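Local coordinates for oxidized polyvinyl alcohol hydrolase (Sphingopyxis, PDB 3WLA), which hydrolyses beta-diketones such as 4,6-nonanedione and oxidized polyvinyl alcohol, the second step in the degradation of polyvinyl alcohol, at residues A[14-17]-A[22-25]; A[34-39]-A[58-63]. All coordinates share one frame; numbering follows the deposited sequence.

Interaction 1. Residues A[14-17]-A[22-25]; sequences EGFT and LNTD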
loop_
_atom_site.group_PDB
_atom_site.type_symbol
_atom_site.label_atom_id
_atom_site.label_comp_id
_atom_site.label_asym_id
_atom_site.label_seq_id
_atom_site.Cartn_x
_atom_site.Cartn_y
_atom_site.Cartn_z
ATOM N N GLU A 14 14.487 -15.260 -16.166
ATOM C CA GLU A 14 15.689 -15.696 -16.865
ATOM C C GLU A 14 16.741 -14.608 -16.820
ATOM O O GLU A 14 16.448 -13.472 -17.195
ATOM C CB GLU A 14 15.379 -15.953 -18.345
ATOM C CG GLU A 14 14.153 -16.823 -18.645
ATOM C CD GLU A 14 14.480 -18.319 -18.634
ATOM O OE1 GLU A 14 15.697 -18.650 -18.663
ATOM O OE2 GLU A 14 13.527 -19.152 -18.615
ATOM N N GLY A 15 17.948 -14.944 -16.373
ATOM C CA GLY A 15 19.022 -13.968 -16.369
ATOM C C GLY A 15 19.135 -13.064 -15.168
ATOM O O GLY A 15 20.068 -12.244 -15.070
ATOM N N PHE A 16 18.189 -13.195 -14.244
ATOM C CA PHE A 16 18.222 -12.366 -13.057
ATOM C C PHE A 16 18.427 -13.198 -11.799
ATOM O O PHE A 16 17.804 -14.240 -11.637
ATOM C CB PHE A 16 16.889 -11.605 -12.878
ATOM C CG PHE A 16 16.926 -10.611 -11.765
ATOM C CD1 PHE A 16 17.457 -9.332 -11.974
ATOM C CD2 PHE A 16 16.541 -10.977 -10.475
ATOM C CE1 PHE A 16 17.610 -8.450 -10.912
ATOM C CE2 PHE A 16 16.693 -10.096 -9.416
ATOM C CZ PHE A 16 17.227 -8.838 -9.631
ATOM N N THR A 17 19.268 -12.699 -10.904
ATOM C CA THR A 17 19.500 -13.342 -9.623
ATOM C C THR A 17 19.549 -12.210 -8.588
ATOM O O THR A 17 20.313 -11.237 -8.714
ATOM C CB THR A 17 20.807 -14.208 -9.647
ATOM O OG1 THR A 17 21.945 -13.359 -9.672
ATOM C CG2 THR A 17 20.835 -15.084 -10.907
ATOM N N LEU A 22 20.793 -2.902 -3.449
ATOM C CA LEU A 22 20.129 -2.479 -4.671
ATOM C C LEU A 22 20.205 -3.506 -5.774
ATOM O O LEU A 22 21.303 -4.046 -6.065
ATOM C CB LEU A 22 20.705 -1.163 -5.222
ATOM C CG LEU A 22 20.067 -0.710 -6.548
ATOM C CD1 LEU A 22 18.523 -0.498 -6.311
ATOM C CD2 LEU A 22 20.707 0.592 -7.035
ATOM N N ASN A 23 19.040 -3.769 -6.365
ATOM C CA ASN A 23 18.898 -4.652 -7.513
ATOM C C ASN A 23 18.314 -3.796 -8.660
ATOM O O ASN A 23 17.301 -3.081 -8.454
ATOM C CB ASN A 23 17.917 -5.780 -7.215
ATOM C CG ASN A 23 18.444 -6.762 -6.197
ATOM O OD1 ASN A 23 18.670 -7.939 -6.516
ATOM N ND2 ASN A 23 18.634 -6.296 -4.964
ATOM N N THR A 24 18.937 -3.877 -9.851
ATOM C CA THR A 24 18.481 -3.151 -11.042
ATOM C C THR A 24 18.287 -4.114 -12.208
ATOM O O THR A 24 18.707 -5.274 -12.162
ATOM C CB THR A 24 19.472 -2.024 -11.447
ATOM O OG1 THR A 24 20.802 -2.580 -11.619
ATOM C CG2 THR A 24 19.496 -0.929 -10.347
ATOM N N ASP A 25 17.570 -3.671 -13.227
ATOM C CA ASP A 25 17.314 -4.509 -14.396
ATOM C C ASP A 25 16.518 -5.789 -14.223
ATOM O O ASP A 25 16.740 -6.792 -14.914
ATOM C CB ASP A 25 18.635 -4.824 -15.123
ATOM C CG ASP A 25 19.255 -3.582 -15.742
ATOM O OD1 ASP A 25 18.485 -2.657 -16.094
ATOM O OD2 ASP A 25 20.500 -3.525 -15.882
HETATM O O HOH W 1 20.457 -8.117 -8.795
#
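Phe16 of the loop 14-17 lies against Asn23, Thr24 and Asp25 of strand 21-28, the outermost strand at one end of the main alpha/beta-hydrolase sheet. This is a surface contact carried by one ring. The phenyl group leads with its far end. Phe16 CZ comes to 3.5 Å from OD1 of Asn23, in an oblique approach. CB of Asn23 sits at the ring edge, 4.0 Å from Phe16 CZ. Thr24 uses its main chain: Thr24 O lies near the ring plane, 3.6 Å from Phe16 CE1. The carbonyl O of Asp25 lies obliquely, 4.0 Å from Phe16 CD1. A chi1 of -173° sets Phe16 CG opposite the backbone N, and the ring reaches from the loop to the strand. The side chains of Phe16 and Asn23 cross at about a right angle, with ring and amide planes 43° apart.

A water links the two segments beside the ring. It donates to Thr17 O at 3.1 Å and to Asn23 OD1 at 2.9 Å. The other end of the amide is held by carbonyls just before it in the chain: Asn23 ND2 bonds to Lys19 O and, weakly, to Gly21 O. The carboxamide is thus fixed from both ends, which limits its rotation. A serine in place of Phe16 would probably open a gap beside Asn23 and Thr24 and leave Phe26 without its ring partner.

Phe16 meets that Phe26, further along the same strand, edge to face. The next strand, 31-38, lies beside 21-28, and Asn23 reaches it. The loop before strand 21-28 therefore folds back onto the strand it leads into.

Interaction 2. Residues A[34-39]-A[58-63]; sequences AFVVVP and EATNWN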
loop_
_atom_site.group_PDB
_atom_site.type_symbol
_atom_site.label_atom_id
_atom_site.label_comp_id
_atom_site.label_asym_id
_atom_site.label_seq_id
_atom_site.Cartn_x
_atom_site.Cartn_y
_atom_site.Cartn_z
ATOM N N ALA A 34 13.727 -1.984 -10.527
ATOM C CA ALA A 34 14.711 -1.990 -9.465
ATOM C C ALA A 34 14.042 -2.087 -8.084
ATOM O O ALA A 34 12.863 -1.701 -7.918
ATOM C CB ALA A 34 15.565 -0.710 -9.563
ATOM N N PHE A 35 14.801 -2.580 -7.109
ATOM C CA PHE A 35 14.298 -2.737 -5.724
ATOM C C PHE A 35 15.455 -2.988 -4.749
ATOM O O PHE A 35 16.543 -3.462 -5.145
ATOM C CB PHE A 35 13.244 -3.858 -5.647
ATOM C CG PHE A 35 13.721 -5.199 -6.148
ATOM C CD1 PHE A 35 13.467 -5.606 -7.443
ATOM C CD2 PHE A 35 14.417 -6.074 -5.284
ATOM C CE1 PHE A 35 13.894 -6.900 -7.910
ATOM C CE2 PHE A 35 14.847 -7.347 -5.704
ATOM C CZ PHE A 35 14.591 -7.770 -7.013
ATOM N N VAL A 36 15.247 -2.612 -3.482
ATOM C CA VAL A 36 16.278 -2.756 -2.468
ATOM C C VAL A 36 15.920 -3.900 -1.514
ATOM O O VAL A 36 14.830 -3.948 -0.973
ATOM C CB VAL A 36 16.452 -1.405 -1.737
ATOM C CG1 VAL A 36 17.506 -1.475 -0.674
ATOM C CG2 VAL A 36 16.840 -0.324 -2.756
ATOM N N VAL A 37 16.848 -4.837 -1.333
ATOM C CA VAL A 37 16.641 -6.003 -0.463
ATOM C C VAL A 37 17.431 -5.830 0.840
ATOM O O VAL A 37 18.638 -5.539 0.805
ATOM C CB VAL A 37 17.108 -7.305 -1.183
ATOM C CG1 VAL A 37 16.999 -8.541 -0.220
ATOM C CG2 VAL A 37 16.216 -7.551 -2.407
ATOM N N VAL A 38 16.740 -5.928 1.976
ATOM C CA VAL A 38 17.401 -5.811 3.311
ATOM C C VAL A 38 17.001 -7.077 4.044
ATOM O O VAL A 38 15.964 -7.123 4.688
ATOM C CB VAL A 38 16.899 -4.576 4.113
ATOM C CG1 VAL A 38 17.782 -4.362 5.360
ATOM C CG2 VAL A 38 16.959 -3.314 3.231
ATOM N N PRO A 39 17.812 -8.148 3.942
ATOM C CA PRO A 39 17.431 -9.386 4.633
ATOM C C PRO A 39 17.577 -9.349 6.143
ATOM O O PRO A 39 18.309 -8.549 6.687
ATOM C CB PRO A 39 18.340 -10.430 3.990
ATOM C CG PRO A 39 19.627 -9.690 3.848
ATOM C CD PRO A 39 19.152 -8.263 3.349
ATOM N N GLU A 58 9.222 11.118 -1.818
ATOM C CA GLU A 58 10.350 10.580 -1.030
ATOM C C GLU A 58 11.063 9.482 -1.802
ATOM O O GLU A 58 10.444 8.700 -2.540
ATOM C CB GLU A 58 9.843 10.029 0.305
ATOM C CG GLU A 58 9.174 11.118 1.160
ATOM C CD GLU A 58 8.555 10.512 2.414
ATOM O OE1 GLU A 58 7.558 9.782 2.246
ATOM O OE2 GLU A 58 9.082 10.759 3.529
ATOM N N ALA A 59 12.373 9.396 -1.620
ATOM C CA ALA A 59 13.176 8.385 -2.338
ATOM C C ALA A 59 13.025 7.048 -1.618
ATOM O O ALA A 59 12.892 7.055 -0.382
ATOM C CB ALA A 59 14.699 8.774 -2.286
ATOM N N THR A 60 13.147 5.944 -2.358
ATOM C CA THR A 60 13.080 4.606 -1.747
ATOM C C THR A 60 14.095 4.461 -0.606
ATOM O O THR A 60 13.768 3.910 0.484
ATOM C CB THR A 60 13.279 3.512 -2.806
ATOM O OG1 THR A 60 12.113 3.487 -3.646
ATOM C CG2 THR A 60 13.489 2.055 -2.171
ATOM N N ASN A 61 15.309 4.952 -0.812
ATOM C CA ASN A 61 16.300 4.840 0.253
ATOM C C ASN A 61 15.940 5.666 1.508
ATOM O O ASN A 61 16.334 5.291 2.600
ATOM C CB ASN A 61 17.686 5.206 -0.256
ATOM C CG ASN A 61 18.343 4.058 -0.975
ATOM O OD1 ASN A 61 17.908 2.908 -0.885
ATOM N ND2 ASN A 61 19.427 4.365 -1.695
ATOM N N TRP A 62 15.230 6.780 1.351
ATOM C CA TRP A 62 14.809 7.533 2.518
ATOM C C TRP A 62 13.847 6.688 3.334
ATOM O O TRP A 62 13.996 6.603 4.533
ATOM C CB TRP A 62 14.085 8.820 2.167
ATOM C CG TRP A 62 14.871 9.764 1.318
ATOM C CD1 TRP A 62 16.158 9.602 0.864
ATOM C CD2 TRP A 62 14.393 10.983 0.768
ATOM N NE1 TRP A 62 16.496 10.657 0.055
ATOM C CE2 TRP A 62 15.427 11.519 -0.024
ATOM C CE3 TRP A 62 13.178 11.689 0.868
ATOM C CZ2 TRP A 62 15.284 12.725 -0.715
ATOM C CZ3 TRP A 62 13.033 12.915 0.177
ATOM C CH2 TRP A 62 14.081 13.411 -0.603
ATOM N N ASN A 63 12.847 6.108 2.679
ATOM C CA ASN A 63 11.883 5.297 3.369
ATOM C C ASN A 63 12.573 4.168 4.160
ATOM O O ASN A 63 12.128 3.814 5.235
ATOM C CB ASN A 63 10.905 4.754 2.333
ATOM C CG ASN A 63 9.901 3.789 2.907
ATOM O OD1 ASN A 63 10.216 2.614 3.103
ATOM N ND2 ASN A 63 8.667 4.272 3.151
#
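Val36 of strand 31-38 meets Thr60 and Asn61 in the first turn of helix 60-65 through a single methyl, CG2. The methyl has a different neighbour from each residue. CG2 of Thr60 lies 4.2 Å from Val36 CG2, a loose methyl-to-methyl contact. OD1 of Asn61 lies 3.9 Å from the same Val36 methyl.

The directions differ too. The side chains of Val36 and Thr60 run past each other in opposite senses. Val36 and Asn61 cross at about a right angle. In Thr60, chi1 of -70° sets CG2 anti to the backbone N. That turns the methyl to the valine, while the hydroxyl takes another branch and OG1 makes a weak hydrogen bond to Pro85 O. In Asn61 the CB bond does not aim at the strand, but the amide end leads back to it. ND2 of that amide bonds to Asn95 OD1, which helps set its orientation while OD1 rests by the methyl.

The contact is small and buried, and it works by van der Waals packing alone. The helix starts here: Ala59 is the N-cap residue, and Ala59 O receives Asn63 N at 3.2 Å.

Around it, strand 31-38 lies between strands 21-28 and 81-85. Val36 touches Leu22 on one neighbour, and its backbone bonds to Ser84 on the other. Thr60 touches Ser84 as well. Asn61 packs on Pro94 in a loop. The start of helix 60-65 thus packs on strands 31-38 and 81-85 at Val36 and Ser84, whereas Phe35 packs on helix 133-145.

Overall arrangement
Interactions 1 and 2 share neighbouring antiparallel strands, 21-28 and 31-38, at one end of the main sheet. Their centres are 15 Å apart. They meet directly where Asn23 N lies 2.8 Å from Phe35 O, a probable hydrogen bond, and where Asn23 ND2 packs 3.7 Å from Val37 CG2. Along the chain they come in series. Interaction 1 joins a loop to the outermost strand near the surface, its centre about 24 Å from the centre of the chain. Interaction 2 is buried, its centre about 15 Å from the same point, and brings a helix onto the sheet. Both lie away from Ser162, the probable charge-relay serine.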